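PDB 6GDJ: Mto2 from Schizosaccharomyces pombe, which works with mto1 to promote nucleation of at least a subset of cytoplasmic microtubules by recruiting the gamma-tubulin complex to interphase and equatorial microtubule organizing centres. Local coordinates for the interface of chains A and B. Numbering follows the deposited sequence. Chains: chain A/B, Mto2.

Both contacts belong to the two-fold interface of the twin-cysteine dimerisation domain, and the centres of their C-alpha atoms lie about 7 Å apart. Contact 1 is the leucine-rich centre, where helix 46-72 of A meets helices 46-70 and 23-42 of B, and the reverse. Contact 2 continues from it along the pairing of helix 46-72 of A with helix 23-42 of B, and has a twin with the chains exchanged. A:Leu55, A:Leu58 and B:Ala32 belong to both. The dimer therefore joins a hydrophobic centre to closely packed flanks through shared residues, with complementary shape rather than polar bonding holding these patches together.

Contact 1: the interface of chains A and B. Residues chain A 25, 29, 32, 55, 58; chain B 25, 29, 32, 55, 58.
The backbone carbonyl O of B:Ile25 faces the CD1 methyl of A:Leu58 at 4.0 Å, a van der Waals approach in a patch where the two chains share no polar bond. Here the dimer is held by hydrocarbon, and A:Leu58 and B:Leu58 are its centre. They reach toward each other tip to tip, and A:Leu58 CD2 meets B:Leu58 CD2 at 3.4 Å. This is tighter than ordinary methyl contact, a closely packed spot near the two-fold axis. In each leucine CG is anti to the backbone N (chi1 173° in A:Leu58), which turns the branched end toward the partner chain; chi2 near 60° in both copies then sets the two methyls toward different partners. While CD2 faces its own copy, CD1 turns to the partner's valine: A:Leu58 CD1 lies 3.6 Å from B:Val29 CG2, the branch anti to the valine's carbonyl carbon, and the two side chains cross obliquely. The reciprocal pair, B:Leu58 CD1 and A:Val29 CG2, is 3.7 Å apart. A second, looser layer adjoins this centre, with A:Leu55 CD2 standing 4.1 Å from B:Ala32 CB and its twin formed by B:Leu55 and A:Ala32. On the other flank B:Ile25 CG2 borders A:Leu58 CD1 at 4.2 Å. A:Leu55 and A:Leu58 lie one turn apart on helix 46-72 (46-70 in chain B), whereas A:Ile25, A:Val29 and A:Ala32, like their B copies, line one side of helix 23-42. The patch thus sits where these four helices converge about the two-fold axis, with helix 5-17 of each chain packed on the outside of the dimer.

Contact 2: the interface of chains A and B. Residues chain A 50-51, 54-55, 58; chain B 28, 31-32, 35.
Helix 46-72 of chain A packs against helix 23-42 of chain B, placing A:Ala50, A:Leu51, A:Ser54 and A:Leu58 against B:Pro28, B:Gln31, B:Ala32 and B:His35. At one end the methyl of A:Ala50 sits over a face of the B:His35 imidazole, a CH-pi contact with CB 3.5 Å from the ring centroid and shifted toward the rim. B:His35 has CG anti to its carbonyl carbon (chi1 -55°), which lays the ring across the N-terminal part of the A helix, with CD2 beside the backbone N of A:Leu51 at 3.6 Å. An alanine in place of B:His35 would probably leave the A:Ala50 methyl without its aromatic face and open a gap beside A:Ala50 and A:Leu51. Next along the helix, the A:Ser54 hydroxyl lies at the ring's edge, in plane, and is turned back to its own chain: OG hydrogen-bonds the A:Leu51 carbonyl O at 2.7 Å, tilted 27° from the carbonyl plane. Its chi1 of 69° puts OG between the backbone N and carbonyl carbon, within reach of the preceding turn, and the hydroxyl is satisfied inside its own helix where it faces the partner, 3.3 Å from B:Ala32 CA. The A:Ser54 CB meets B:Gln31 CB more loosely. At the far end the B:Pro28 ring abuts the A backbone, its CB 3.5 Å from A:Leu58 N and 3.6 Å from A:Ser54 O.

Contact 1: the interface of chains A and B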
loop_
_atom_site.group_PDB
_atom_site.type_symbol
_atom_site.label_atom_id
_atom_site.label_comp_id
_atom_site.label_asym_id
_atom_site.label_seq_id
_atom_site.Cartn_x
_atom_site.Cartn_y
_atom_site.Cartn_z
ATOM N N ILE A 25 -7.474 -6.178 -3.741
ATOM C CA ILE A 25 -6.806 -5.240 -2.860
ATOM C C ILE A 25 -5.944 -5.974 -1.856
ATOM O O ILE A 25 -4.795 -5.590 -1.611
ATOM C CB ILE A 25 -7.828 -4.354 -2.062
ATOM C CG1 ILE A 25 -8.742 -3.629 -3.028
ATOM C CG2 ILE A 25 -7.158 -3.386 -1.072
ATOM C CD1 ILE A 25 -8.005 -2.705 -3.871
ATOM N N VAL A 29 -1.670 -5.619 -1.027
ATOM C CA VAL A 29 -1.321 -5.103 0.313
ATOM C C VAL A 29 -0.491 -6.114 1.042
ATOM O O VAL A 29 0.512 -5.776 1.597
ATOM C CB VAL A 29 -2.589 -4.754 1.124
ATOM C CG1 VAL A 29 -2.173 -4.441 2.553
ATOM C CG2 VAL A 29 -3.344 -3.579 0.509
ATOM N N ALA A 32 2.974 -6.198 -0.456
ATOM C CA ALA A 32 3.766 -4.996 -0.085
ATOM C C ALA A 32 4.274 -5.057 1.364
ATOM O O ALA A 32 5.411 -4.780 1.638
ATOM C CB ALA A 32 2.986 -3.740 -0.310
ATOM N N LEU A 55 2.338 1.840 5.330
ATOM C CA LEU A 55 1.519 0.704 5.075
ATOM C C LEU A 55 0.577 0.401 6.178
ATOM O O LEU A 55 -0.564 0.030 5.921
ATOM C CB LEU A 55 2.429 -0.467 4.734
ATOM C CG LEU A 55 3.201 -0.404 3.420
ATOM C CD1 LEU A 55 4.237 -1.534 3.244
ATOM C CD2 LEU A 55 2.237 -0.319 2.241
ATOM N N LEU A 58 -2.240 2.776 5.593
ATOM C CA LEU A 58 -3.058 2.347 4.488
ATOM C C LEU A 58 -4.081 1.268 4.939
ATOM O O LEU A 58 -5.266 1.327 4.636
ATOM C CB LEU A 58 -2.155 1.776 3.405
ATOM C CG LEU A 58 -2.959 1.140 2.266
ATOM C CD1 LEU A 58 -3.953 2.027 1.598
ATOM C CD2 LEU A 58 -1.980 0.576 1.288
ATOM N N ILE B 25 -7.423 6.740 2.186
ATOM C CA ILE B 25 -6.704 5.723 1.448
ATOM C C ILE B 25 -5.573 6.340 0.607
ATOM O O ILE B 25 -4.452 5.862 0.604
ATOM C CB ILE B 25 -7.687 5.004 0.412
ATOM C CG1 ILE B 25 -8.854 4.377 1.115
ATOM C CG2 ILE B 25 -6.949 4.016 -0.510
ATOM C CD1 ILE B 25 -8.368 3.602 2.214
ATOM N N VAL B 29 -1.226 5.813 0.527
ATOM C CA VAL B 29 -0.677 5.221 -0.718
ATOM C C VAL B 29 0.427 6.145 -1.263
ATOM O O VAL B 29 1.504 5.720 -1.627
ATOM C CB VAL B 29 -1.758 4.996 -1.754
ATOM C CG1 VAL B 29 -1.111 4.691 -3.100
ATOM C CG2 VAL B 29 -2.713 3.916 -1.268
ATOM N N ALA B 32 3.499 5.685 0.858
ATOM C CA ALA B 32 4.204 4.452 0.577
ATOM C C ALA B 32 5.023 4.531 -0.678
ATOM O O ALA B 32 6.162 4.119 -0.770
ATOM C CB ALA B 32 3.285 3.264 0.504
ATOM N N LEU B 55 3.128 -2.178 -5.120
ATOM C CA LEU B 55 2.399 -0.911 -5.004
ATOM C C LEU B 55 1.714 -0.529 -6.274
ATOM O O LEU B 55 0.605 -0.031 -6.245
ATOM C CB LEU B 55 3.313 0.203 -4.500
ATOM C CG LEU B 55 3.878 0.045 -3.100
ATOM C CD1 LEU B 55 4.917 1.053 -2.773
ATOM C CD2 LEU B 55 2.738 0.071 -2.033
ATOM N N LEU B 58 -1.359 -2.655 -6.225
ATOM C CA LEU B 58 -2.326 -2.083 -5.297
ATOM C C LEU B 58 -3.111 -0.984 -5.934
ATOM O O LEU B 58 -4.314 -0.925 -5.848
ATOM C CB LEU B 58 -1.579 -1.585 -4.033
ATOM C CG LEU B 58 -2.506 -0.761 -3.117
ATOM C CD1 LEU B 58 -3.678 -1.541 -2.567
ATOM C CD2 LEU B 58 -1.637 -0.174 -2.037
#

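Contact 2: the interface of chains A and B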
loop_
_atom_site.group_PDB
_atom_site.type_symbol
_atom_site.label_atom_id
_atom_site.label_comp_id
_atom_site.label_asym_id
_atom_site.label_seq_id
_atom_site.Cartn_x
_atom_site.Cartn_y
_atom_site.Cartn_z
ATOM N N ALA A 50 9.570 4.468 7.813
ATOM C CA ALA A 50 8.496 5.268 7.303
ATOM C C ALA A 50 7.576 4.500 6.322
ATOM O O ALA A 50 6.347 4.702 6.346
ATOM C CB ALA A 50 9.037 6.532 6.618
ATOM N N LEU A 51 8.188 3.604 5.513
ATOM C CA LEU A 51 7.406 2.772 4.640
ATOM C C LEU A 51 6.432 1.938 5.470
ATOM O O LEU A 51 5.258 1.826 5.136
ATOM C CB LEU A 51 8.300 1.874 3.823
ATOM C CG LEU A 51 7.618 0.750 3.047
ATOM C CD1 LEU A 51 6.766 1.336 1.948
ATOM C CD2 LEU A 51 8.625 -0.212 2.512
ATOM N N SER A 54 3.631 3.969 6.734
ATOM C CA SER A 54 2.689 4.251 5.689
ATOM C C SER A 54 1.785 3.056 5.302
ATOM O O SER A 54 0.626 3.240 5.077
ATOM C CB SER A 54 3.332 4.826 4.471
ATOM O OG SER A 54 4.120 3.912 3.794
ATOM N N LEU A 55 2.338 1.840 5.330
ATOM C CA LEU A 55 1.519 0.704 5.075
ATOM C C LEU A 55 0.577 0.401 6.178
ATOM O O LEU A 55 -0.564 0.030 5.921
ATOM C CB LEU A 55 2.429 -0.467 4.734
ATOM C CG LEU A 55 3.201 -0.404 3.420
ATOM C CD1 LEU A 55 4.237 -1.534 3.244
ATOM C CD2 LEU A 55 2.237 -0.319 2.241
ATOM N N LEU A 58 -2.240 2.776 5.593
ATOM C CA LEU A 58 -3.058 2.347 4.488
ATOM C C LEU A 58 -4.081 1.268 4.939
ATOM O O LEU A 58 -5.266 1.327 4.636
ATOM C CB LEU A 58 -2.155 1.776 3.405
ATOM C CG LEU A 58 -2.959 1.140 2.266
ATOM C CD1 LEU A 58 -3.953 2.027 1.598
ATOM C CD2 LEU A 58 -1.980 0.576 1.288
ATOM N N PRO B 28 -2.049 7.673 2.499
ATOM C CA PRO B 28 -0.985 6.672 2.779
ATOM C C PRO B 28 -0.398 5.967 1.577
ATOM O O PRO B 28 0.768 5.612 1.612
ATOM C CB PRO B 28 -1.663 5.689 3.779
ATOM C CG PRO B 28 -3.057 6.051 3.837
ATOM C CD PRO B 28 -3.300 7.392 3.233
ATOM N N GLN B 31 2.273 8.220 0.414
ATOM C CA GLN B 31 3.429 8.119 1.241
ATOM C C GLN B 31 4.210 6.831 1.019
ATOM O O GLN B 31 5.425 6.838 0.998
ATOM C CB GLN B 31 3.063 8.269 2.721
ATOM C CG GLN B 31 2.614 9.716 3.022
ATOM C CD GLN B 31 3.657 10.750 2.673
ATOM O OE1 GLN B 31 4.871 10.607 3.007
ATOM N NE2 GLN B 31 3.203 11.806 1.988
ATOM N N ALA B 32 3.499 5.685 0.858
ATOM C CA ALA B 32 4.204 4.452 0.577
ATOM C C ALA B 32 5.023 4.531 -0.678
ATOM O O ALA B 32 6.162 4.119 -0.770
ATOM C CB ALA B 32 3.285 3.264 0.504
ATOM N N HIS B 35 8.179 6.679 -0.176
ATOM C CA HIS B 35 9.248 5.916 0.412
ATOM C C HIS B 35 9.858 4.908 -0.533
ATOM O O HIS B 35 11.070 4.756 -0.578
ATOM C CB HIS B 35 8.822 5.302 1.729
ATOM C CG HIS B 35 8.309 6.312 2.711
ATOM N ND1 HIS B 35 8.971 7.509 2.944
ATOM C CD2 HIS B 35 7.140 6.382 3.401
ATOM C CE1 HIS B 35 8.245 8.230 3.783
ATOM N NE2 HIS B 35 7.124 7.589 4.055
#